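Local atomic coordinates of N-(5'-phosphoribosyl)anthranilate isomerase (Thermococcus kodakarensis, PDB entry 5LHF), a protein that catalyses the isomerisation of N-(5-phospho-beta-D-ribosyl)anthranilate to 1-(2-carboxyphenylamino)-1-deoxy-D-ribulose 5-phosphate, the third step of tryptophan synthesis from chorismate. Residues E4-C9 and A201-V206; H145-S150 and G171-W176; S186-N191 and V197-F202. One frame throughout, in Å; residues are numbered along the deposited sequence.

Interaction 1: residues E4-C9 and A201-V206; sequences EFVKIC and AFMAVV
V6 pushes both of its methyl groups into the helix 201-206, where F202, M203 and V206 receive them. Its CB points out of the strand toward the helix, and from there the two branches part. CG1 stands opposite the backbone N across the CA-CB bond (chi1 180°). It meets the F202 ring at its edge, near the ring plane, with V6 CG1 4.2 Å from F202 CE1. The same methyl faces the sulfur of M203, V6 CG1 lying 3.9 Å from M203 SD. In the conformer described, bends at chi2 and chi3 bring that sulfur tip to tip with the valine; as M203 has a second deposited conformer, this contact is less certain. CG2 takes the other direction and meets V206 tip to tip, V6 CG2 lying 3.8 Å from V206 CG1.

A valine suits this place because two methyls diverging from one carbon can meet different helix residues, three and four apart, and because branching at CB favours the extended backbone of a strand. The strand and helix axes come within 10.9 Å and run nearly antiparallel, at 163°. The contact is wholly apolar and buried. On the opposite face of the strand K7 turns into the barrel, where NZ forms a salt bridge with D183 and a hydrogen bond with Q80, so neighbouring residues serve very different surroundings. F202 also covers V182 and V184 of the adjoining strand. The last helix packed antiparallel against the outside of the first strand is the arrangement of a closed TIM barrel.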
loop_
_atom_site.group_PDB
_atom_site.type_symbol
_atom_site.label_atom_id
_atom_site.label_comp_id
_atom_site.label_asym_id
_atom_site.label_seq_id
_atom_site.Cartn_x
_atom_site.Cartn_y
_atom_site.Cartn_z
ATOM N N GLU A 4 4.689 11.471 6.782
ATOM C CA GLU A 4 5.386 12.096 5.666
ATOM C C GLU A 4 4.951 11.582 4.303
ATOM O O GLU A 4 5.267 12.221 3.290
ATOM C CB GLU A 4 6.903 11.910 5.809
ATOM C CG GLU A 4 7.575 12.660 6.984
ATOM C CD GLU A 4 7.084 14.091 7.257
ATOM O OE1 GLU A 4 6.346 14.694 6.447
ATOM O OE2 GLU A 4 7.461 14.632 8.322
ATOM N N PHE A 5 4.236 10.467 4.240
ATOM C CA PHE A 5 3.952 9.813 2.974
ATOM C C PHE A 5 2.481 9.435 2.937
ATOM O O PHE A 5 1.981 8.793 3.859
ATOM C CB PHE A 5 4.845 8.575 2.810
ATOM C CG PHE A 5 4.536 7.728 1.600
ATOM C CD1 PHE A 5 5.117 8.013 0.372
ATOM C CD2 PHE A 5 3.725 6.602 1.711
ATOM C CE1 PHE A 5 4.856 7.223 -0.728
ATOM C CE2 PHE A 5 3.468 5.792 0.609
ATOM C CZ PHE A 5 4.034 6.104 -0.615
ATOM N N VAL A 6 1.782 9.849 1.890
ATOM C CA VAL A 6 0.381 9.488 1.705
ATOM C C VAL A 6 0.228 8.868 0.329
ATOM O O VAL A 6 0.610 9.480 -0.674
ATOM C CB VAL A 6 -0.550 10.705 1.834
ATOM C CG1 VAL A 6 -2.003 10.269 1.630
ATOM C CG2 VAL A 6 -0.328 11.407 3.182
ATOM N N LYS A 7 -0.337 7.666 0.281
ATOM C CA LYS A 7 -0.567 6.959 -0.970
ATOM C C LYS A 7 -2.061 6.717 -1.105
ATOM O O LYS A 7 -2.698 6.256 -0.153
ATOM C CB LYS A 7 0.208 5.643 -1.009
ATOM C CG LYS A 7 -0.109 4.773 -2.229
ATOM C CD LYS A 7 0.884 3.597 -2.354
ATOM C CE LYS A 7 0.378 2.536 -3.327
ATOM N NZ LYS A 7 -0.580 1.568 -2.676
ATOM N N ILE A 8 -2.633 7.089 -2.251
ATOM C CA ILE A 8 -4.030 6.781 -2.556
ATOM C C ILE A 8 -4.019 5.722 -3.644
ATOM O O ILE A 8 -3.613 5.984 -4.787
ATOM C CB ILE A 8 -4.833 8.016 -2.993
ATOM C CG1 ILE A 8 -4.906 9.047 -1.854
ATOM C CG2 ILE A 8 -6.230 7.597 -3.437
ATOM C CD1 ILE A 8 -5.489 10.400 -2.268
ATOM N N CYS A 9 -4.476 4.532 -3.298
ATOM C CA CYS A 9 -4.288 3.361 -4.144
ATOM C C CYS A 9 -5.541 3.097 -4.971
ATOM O O CYS A 9 -6.643 3.534 -4.630
ATOM C CB CYS A 9 -3.956 2.132 -3.293
ATOM S SG CYS A 9 -3.459 0.687 -4.278
ATOM N N ALA A 201 -11.009 15.670 3.031
ATOM C CA ALA A 201 -11.288 15.379 4.436
ATOM C C ALA A 201 -10.214 14.479 5.023
ATOM O O ALA A 201 -9.817 14.654 6.182
ATOM C CB ALA A 201 -12.663 14.728 4.587
ATOM N N PHE A 202 -9.755 13.492 4.239
ATOM C CA PHE A 202 -8.671 12.610 4.665
ATOM C C PHE A 202 -7.376 13.391 4.870
ATOM O O PHE A 202 -6.708 13.264 5.906
ATOM C CB PHE A 202 -8.488 11.509 3.609
ATOM C CG PHE A 202 -7.549 10.412 4.020
ATOM C CD1 PHE A 202 -6.196 10.484 3.711
ATOM C CD2 PHE A 202 -8.026 9.292 4.688
ATOM C CE1 PHE A 202 -5.345 9.469 4.063
ATOM C CE2 PHE A 202 -7.165 8.265 5.053
ATOM C CZ PHE A 202 -5.831 8.360 4.746
ATOM N N MET A 203 -7.012 14.220 3.891
ATOM C CA MET A 203 -5.748 14.943 3.971
ATOM C C MET A 203 -5.742 15.916 5.142
ATOM O O MET A 203 -4.703 16.118 5.783
ATOM C CB MET A 203 -5.491 15.681 2.658
ATOM C CG MET A 203 -5.321 14.768 1.457
ATOM S SD MET A 203 -3.993 13.565 1.636
ATOM C CE MET A 203 -2.542 14.612 1.733
ATOM N N ALA A 204 -6.890 16.533 5.429
ATOM C CA ALA A 204 -6.984 17.449 6.559
ATOM C C ALA A 204 -6.551 16.772 7.850
ATOM O O ALA A 204 -5.817 17.358 8.652
ATOM C CB ALA A 204 -8.412 17.969 6.679
ATOM N N VAL A 205 -6.984 15.526 8.059
ATOM C CA VAL A 205 -6.602 14.806 9.273
ATOM C C VAL A 205 -5.111 14.509 9.275
ATOM O O VAL A 205 -4.434 14.628 10.308
ATOM C CB VAL A 205 -7.420 13.510 9.415
ATOM C CG1 VAL A 205 -6.970 12.764 10.656
ATOM C CG2 VAL A 205 -8.909 13.812 9.499
ATOM N N VAL A 206 -4.582 14.073 8.131
ATOM C CA VAL A 206 -3.164 13.732 8.049
ATOM C C VAL A 206 -2.302 14.950 8.360
ATOM O O VAL A 206 -1.302 14.853 9.087
ATOM C CB VAL A 206 -2.838 13.144 6.664
ATOM C CG1 VAL A 206 -1.335 12.910 6.527
ATOM C CG2 VAL A 206 -3.598 11.858 6.470
#

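Interaction 2: residues H145-S150 and G171-W176; sequences HDYRVS and GEAIRW
The hydroxyl of Y147 is held from more than one direction: it donates to a water, Y147 OH lying 2.8 Å from that water's O, and receives a weak hydrogen bond from R143 NH2. The water sits in the plane of the tyrosine ring and donates in turn to E172, its O being 2.8 Å from E172 OE1, which joins the two helices through a polar bridge. Beside it, A173 is small enough to let the tyrosine ring settle against it, with Y147 OH 3.5 Å from A173 CB.

At the other end of the tyrosine, W176 offers a broad face. A chi1 of -171° carries the indole out beside its own carbonyl carbon, to spread beneath Y147, whose CB stands over the five-membered ring, 3.8 Å from its centroid, in a CH-pi contact. Farther out the tyrosine edge points at the six-membered ring in a T-shaped stack, the planes at 68° and Y147 CD2 3.6 Å from W176 CE3. R148 approaches the indole rim instead: W176 CZ2 lies over the centre of the guanidinium face, 3.6 Å from R148 CZ, the two planes being steeply inclined. An alanine in place of W176 is likely to leave Y147 CB and the tyrosine edge without the indole face they lie over, and the R148 guanidinium freer to turn.

The axes of 145-150 and 171-176 are inclined at 36°; their helices, 143-156 and 170-177, are neighbours on the outside of the barrel. H145, R148 and V149 touch helix 114-126, while D146 turns to R109 and G138, and A173 meets L165 in the loop after strand 160-162.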
loop_
_atom_site.group_PDB
_atom_site.type_symbol
_atom_site.label_atom_id
_atom_site.label_comp_id
_atom_site.label_asym_id
_atom_site.label_seq_id
_atom_site.Cartn_x
_atom_site.Cartn_y
_atom_site.Cartn_z
ATOM N N HIS A 145 -6.203 -4.837 18.071
ATOM C CA HIS A 145 -5.015 -5.671 18.212
ATOM C C HIS A 145 -4.028 -5.416 17.081
ATOM O O HIS A 145 -2.809 -5.402 17.297
ATOM C CB HIS A 145 -5.432 -7.140 18.239
ATOM C CG HIS A 145 -4.321 -8.100 17.942
ATOM N ND1 HIS A 145 -3.910 -8.395 16.659
ATOM C CD2 HIS A 145 -3.553 -8.853 18.764
ATOM C CE1 HIS A 145 -2.926 -9.273 16.705
ATOM N NE2 HIS A 145 -2.690 -9.569 17.971
ATOM N N ASP A 146 -4.534 -5.237 15.861
ATOM C CA ASP A 146 -3.649 -5.002 14.725
ATOM C C ASP A 146 -2.897 -3.685 14.872
ATOM O O ASP A 146 -1.712 -3.605 14.535
ATOM C CB ASP A 146 -4.443 -5.036 13.421
ATOM C CG ASP A 146 -5.040 -6.406 13.131
ATOM O OD1 ASP A 146 -4.792 -7.348 13.910
ATOM O OD2 ASP A 146 -5.749 -6.536 12.109
ATOM N N TYR A 147 -3.565 -2.643 15.378
ATOM C CA TYR A 147 -2.870 -1.382 15.640
ATOM C C TYR A 147 -1.765 -1.554 16.683
ATOM O O TYR A 147 -0.687 -0.962 16.563
ATOM C CB TYR A 147 -3.856 -0.311 16.113
ATOM C CG TYR A 147 -4.793 0.270 15.068
ATOM C CD1 TYR A 147 -4.633 0.019 13.709
ATOM C CD2 TYR A 147 -5.855 1.079 15.459
ATOM C CE1 TYR A 147 -5.516 0.569 12.771
ATOM C CE2 TYR A 147 -6.732 1.628 14.532
ATOM C CZ TYR A 147 -6.565 1.373 13.203
ATOM O OH TYR A 147 -7.453 1.937 12.314
ATOM N N ARG A 148 -2.021 -2.343 17.729
ATOM C CA ARG A 148 -0.997 -2.535 18.756
ATOM C C ARG A 148 0.231 -3.233 18.194
ATOM O O ARG A 148 1.366 -2.898 18.556
ATOM C CB ARG A 148 -1.560 -3.339 19.925
ATOM C CG ARG A 148 -2.604 -2.617 20.711
ATOM C CD ARG A 148 -3.373 -3.589 21.568
ATOM N NE ARG A 148 -4.708 -3.106 21.886
ATOM C CZ ARG A 148 -4.973 -2.192 22.809
ATOM N NH1 ARG A 148 -3.995 -1.648 23.510
ATOM N NH2 ARG A 148 -6.219 -1.822 23.028
ATOM N N VAL A 149 0.023 -4.224 17.323
ATOM C CA VAL A 149 1.145 -4.868 16.650
ATOM C C VAL A 149 1.883 -3.859 15.782
ATOM O O VAL A 149 3.115 -3.746 15.837
ATOM C CB VAL A 149 0.653 -6.065 15.816
ATOM C CG1 VAL A 149 1.798 -6.640 14.979
ATOM C CG2 VAL A 149 0.036 -7.132 16.718
ATOM N N SER A 150 1.133 -3.107 14.968
ATOM C CA SER A 150 1.753 -2.198 14.014
ATOM C C SER A 150 2.548 -1.116 14.725
ATOM O O SER A 150 3.608 -0.691 14.240
ATOM C CB SER A 150 0.681 -1.581 13.112
ATOM O OG SER A 150 -0.031 -2.600 12.426
ATOM N N GLY A 171 -7.362 9.474 11.943
ATOM C CA GLY A 171 -6.693 10.232 12.993
ATOM C C GLY A 171 -6.324 9.360 14.173
ATOM O O GLY A 171 -5.218 9.456 14.714
ATOM N N GLU A 172 -7.234 8.471 14.563
ATOM C CA GLU A 172 -6.939 7.547 15.647
ATOM C C GLU A 172 -5.866 6.549 15.227
ATOM O O GLU A 172 -4.958 6.242 16.007
ATOM C CB GLU A 172 -8.219 6.834 16.080
ATOM C CG GLU A 172 -8.030 5.894 17.263
ATOM C CD GLU A 172 -9.063 4.782 17.297
ATOM O OE1 GLU A 172 -9.708 4.538 16.254
ATOM O OE2 GLU A 172 -9.231 4.155 18.365
ATOM N N ALA A 173 -5.940 6.049 13.991
ATOM C CA ALA A 173 -4.924 5.118 13.511
ATOM C C ALA A 173 -3.535 5.751 13.525
ATOM O O ALA A 173 -2.547 5.096 13.879
ATOM C CB ALA A 173 -5.279 4.646 12.098
ATOM N N ILE A 174 -3.439 7.027 13.146
ATOM C CA ILE A 174 -2.133 7.673 13.077
ATOM C C ILE A 174 -1.554 7.867 14.473
ATOM O O ILE A 174 -0.413 7.488 14.744
ATOM C CB ILE A 174 -2.227 9.004 12.309
ATOM C CG1 ILE A 174 -2.330 8.736 10.807
ATOM C CG2 ILE A 174 -1.010 9.888 12.621
ATOM C CD1 ILE A 174 -2.839 9.941 9.954
ATOM N N ARG A 175 -2.312 8.481 15.378
ATOM C CA ARG A 175 -1.672 8.751 16.659
ATOM C C ARG A 175 -1.536 7.501 17.521
ATOM O O ARG A 175 -0.762 7.516 18.489
ATOM C CB ARG A 175 -2.402 9.885 17.383
ATOM C CG ARG A 175 -2.133 11.254 16.721
ATOM C CD ARG A 175 -2.964 12.392 17.320
ATOM N NE ARG A 175 -4.363 12.338 16.903
ATOM C CZ ARG A 175 -5.335 11.755 17.601
ATOM N NH1 ARG A 175 -5.073 11.171 18.758
ATOM N NH2 ARG A 175 -6.571 11.751 17.138
ATOM N N TRP A 176 -2.210 6.405 17.155
ATOM C CA TRP A 176 -2.007 5.118 17.817
ATOM C C TRP A 176 -0.769 4.406 17.279
ATOM O O TRP A 176 0.080 3.947 18.051
ATOM C CB TRP A 176 -3.251 4.248 17.638
ATOM C CG TRP A 176 -3.295 2.976 18.422
ATOM C CD1 TRP A 176 -2.236 2.217 18.854
ATOM C CD2 TRP A 176 -4.476 2.307 18.879
ATOM N NE1 TRP A 176 -2.691 1.119 19.548
ATOM C CE2 TRP A 176 -4.061 1.152 19.578
ATOM C CE3 TRP A 176 -5.846 2.573 18.762
ATOM C CZ2 TRP A 176 -4.970 0.261 20.153
ATOM C CZ3 TRP A 176 -6.746 1.689 19.335
ATOM C CH2 TRP A 176 -6.304 0.549 20.024
HETATM O O HOH W 1 -9.032 3.894 13.639
#

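Interaction 3: residues S186-N191 and V197-F202; sequences SGVERN and VLIEAF
V188 and L198 lie at the tight end of this contact, and R190 with V197 at its open end. V188 is wedged against the helix: its CB is 3.7 Å from I199 CG1, where the two side chains meet at about a right angle, and its CG1 is 3.8 Å from F202 CB. Its CG2 takes the crowded position between the backbone N and the carbonyl carbon (chi1 -67°), which brings that methyl to I199 as well. L198 CB packs against the V188 backbone, 3.7 Å from V188 CA, while L198 CD1 reaches to 3.3 Å from E189 O. Branching at CB lets V188 touch I199 and F202 at once, and L198 is long enough to reach past V188 to E189.

The segment 186-191 follows the last barrel strand, 181-184, and starts with a short 3-10 turn. As in other members of this family, the turn after the eighth strand probably contributes to the phosphate-binding region of the active site. The pair of short strands 189-190 and 193-194 then leads back to the helix.

Toward solvent the fit slackens. R190 bends at chi3 so that its guanidinium comes to the first turn of the helix, with V197 at its edge, R190 NH2 being 4.0 Å from both V197 CB and L198 CG. Its charge is met by a salt bridge from NE to D195, whereas E189 turns away to K194 and R37.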
loop_
_atom_site.group_PDB
_atom_site.type_symbol
_atom_site.label_atom_id
_atom_site.label_comp_id
_atom_site.label_asym_id
_atom_site.label_seq_id
_atom_site.Cartn_x
_atom_site.Cartn_y
_atom_site.Cartn_z
ATOM N N SER A 186 -10.640 2.596 -0.723
ATOM C CA SER A 186 -12.088 2.785 -0.714
ATOM C C SER A 186 -12.537 3.871 0.262
ATOM O O SER A 186 -13.635 4.408 0.100
ATOM C CB SER A 186 -12.809 1.466 -0.408
ATOM O OG SER A 186 -12.472 0.959 0.866
ATOM N N GLY A 187 -11.726 4.211 1.264
ATOM C CA GLY A 187 -12.101 5.275 2.187
ATOM C C GLY A 187 -12.240 6.649 1.557
ATOM O O GLY A 187 -12.806 7.556 2.187
ATOM N N VAL A 188 -11.733 6.847 0.338
ATOM C CA VAL A 188 -11.897 8.145 -0.319
ATOM C C VAL A 188 -12.627 7.981 -1.649
ATOM O O VAL A 188 -12.487 8.807 -2.557
ATOM C CB VAL A 188 -10.546 8.879 -0.493
ATOM C CG1 VAL A 188 -9.957 9.283 0.882
ATOM C CG2 VAL A 188 -9.540 8.041 -1.281
ATOM N N GLU A 189 -13.426 6.922 -1.759
ATOM C CA GLU A 189 -14.284 6.700 -2.914
ATOM C C GLU A 189 -15.735 7.059 -2.609
ATOM O O GLU A 189 -16.273 6.687 -1.563
ATOM C CB GLU A 189 -14.212 5.240 -3.355
ATOM C CG GLU A 189 -12.877 4.870 -3.967
ATOM C CD GLU A 189 -12.717 3.383 -4.236
ATOM O OE1 GLU A 189 -11.592 2.995 -4.592
ATOM O OE2 GLU A 189 -13.692 2.606 -4.091
ATOM N N ARG A 190 -16.378 7.731 -3.553
ATOM C CA ARG A 190 -17.816 7.950 -3.513
ATOM C C ARG A 190 -18.414 7.153 -4.665
ATOM O O ARG A 190 -18.104 7.417 -5.832
ATOM C CB ARG A 190 -18.160 9.439 -3.612
ATOM C CG ARG A 190 -19.648 9.747 -3.445
ATOM C CD ARG A 190 -19.988 11.206 -3.737
ATOM N NE ARG A 190 -19.079 12.122 -3.057
ATOM C CZ ARG A 190 -19.185 12.480 -1.779
ATOM N NH1 ARG A 190 -20.172 12.008 -1.024
ATOM N NH2 ARG A 190 -18.295 13.313 -1.250
ATOM N N ASN A 191 -19.245 6.168 -4.332
ATOM C CA ASN A 191 -19.795 5.232 -5.313
ATOM C C ASN A 191 -18.684 4.654 -6.183
ATOM O O ASN A 191 -18.800 4.589 -7.404
ATOM C CB ASN A 191 -20.879 5.896 -6.177
ATOM C CG ASN A 191 -21.688 4.881 -6.977
ATOM O OD1 ASN A 191 -21.873 3.745 -6.541
ATOM N ND2 ASN A 191 -22.150 5.278 -8.162
ATOM N N VAL A 197 -13.869 15.577 -2.330
ATOM C CA VAL A 197 -14.235 16.033 -0.993
ATOM C C VAL A 197 -13.800 15.020 0.061
ATOM O O VAL A 197 -13.294 15.398 1.130
ATOM C CB VAL A 197 -15.740 16.334 -0.920
ATOM C CG1 VAL A 197 -16.197 16.390 0.535
ATOM C CG2 VAL A 197 -16.046 17.651 -1.643
ATOM N N LEU A 198 -13.933 13.717 -0.232
ATOM C CA LEU A 198 -13.422 12.695 0.683
ATOM C C LEU A 198 -11.906 12.774 0.815
ATOM O O LEU A 198 -11.363 12.608 1.918
ATOM C CB LEU A 198 -13.830 11.296 0.217
ATOM C CG LEU A 198 -15.331 11.028 0.272
ATOM C CD1 LEU A 198 -15.599 9.582 -0.117
ATOM C CD2 LEU A 198 -15.898 11.352 1.670
ATOM N N ILE A 199 -11.198 12.994 -0.295
ATOM C CA ILE A 199 -9.744 13.107 -0.222
ATOM C C ILE A 199 -9.346 14.315 0.624
ATOM O O ILE A 199 -8.432 14.232 1.453
ATOM C CB ILE A 199 -9.115 13.155 -1.633
ATOM C CG1 ILE A 199 -9.271 11.789 -2.319
ATOM C CG2 ILE A 199 -7.627 13.504 -1.528
ATOM C CD1 ILE A 199 -8.942 11.788 -3.844
ATOM N N GLU A 200 -10.020 15.452 0.438
ATOM C CA GLU A 200 -9.658 16.626 1.230
ATOM C C GLU A 200 -9.938 16.403 2.710
ATOM O O GLU A 200 -9.193 16.888 3.569
ATOM C CB GLU A 200 -10.379 17.859 0.699
ATOM C CG GLU A 200 -9.839 18.246 -0.660
ATOM C CD GLU A 200 -10.293 19.617 -1.130
ATOM O OE1 GLU A 200 -11.375 20.077 -0.701
ATOM O OE2 GLU A 200 -9.566 20.220 -1.945
ATOM N N ALA A 201 -11.009 15.670 3.031
ATOM C CA ALA A 201 -11.288 15.379 4.436
ATOM C C ALA A 201 -10.214 14.479 5.023
ATOM O O ALA A 201 -9.817 14.654 6.182
ATOM C CB ALA A 201 -12.663 14.728 4.587
ATOM N N PHE A 202 -9.755 13.492 4.239
ATOM C CA PHE A 202 -8.671 12.610 4.665
ATOM C C PHE A 202 -7.376 13.391 4.870
ATOM O O PHE A 202 -6.708 13.264 5.906
ATOM C CB PHE A 202 -8.488 11.509 3.609
ATOM C CG PHE A 202 -7.549 10.412 4.020
ATOM C CD1 PHE A 202 -6.196 10.484 3.711
ATOM C CD2 PHE A 202 -8.026 9.292 4.688
ATOM C CE1 PHE A 202 -5.345 9.469 4.063
ATOM C CE2 PHE A 202 -7.165 8.265 5.053
ATOM C CZ PHE A 202 -5.831 8.360 4.746
#

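In the fold
Interactions 1 and 3 are close neighbours, their centres about 10 Å apart, and share A201 and F202 on helix 196-207: interaction 1 sets that helix against the first strand, interaction 3 against the segment that follows the eighth. I8 joins them, touching both I199 and V188. Interaction 2 lies about 16 Å from interaction 1 and about 20 Å from interaction 3, centre to centre, yet V205 and V206 pack on G171 and I174, so helix 170-177 bridges to the last helix. Along the chain interaction 2 lies between the two segments of interaction 1 and precedes interaction 3. Interactions 1 and 3 lie where the first and last strands close the barrel; interaction 2 joins two outer helices further round.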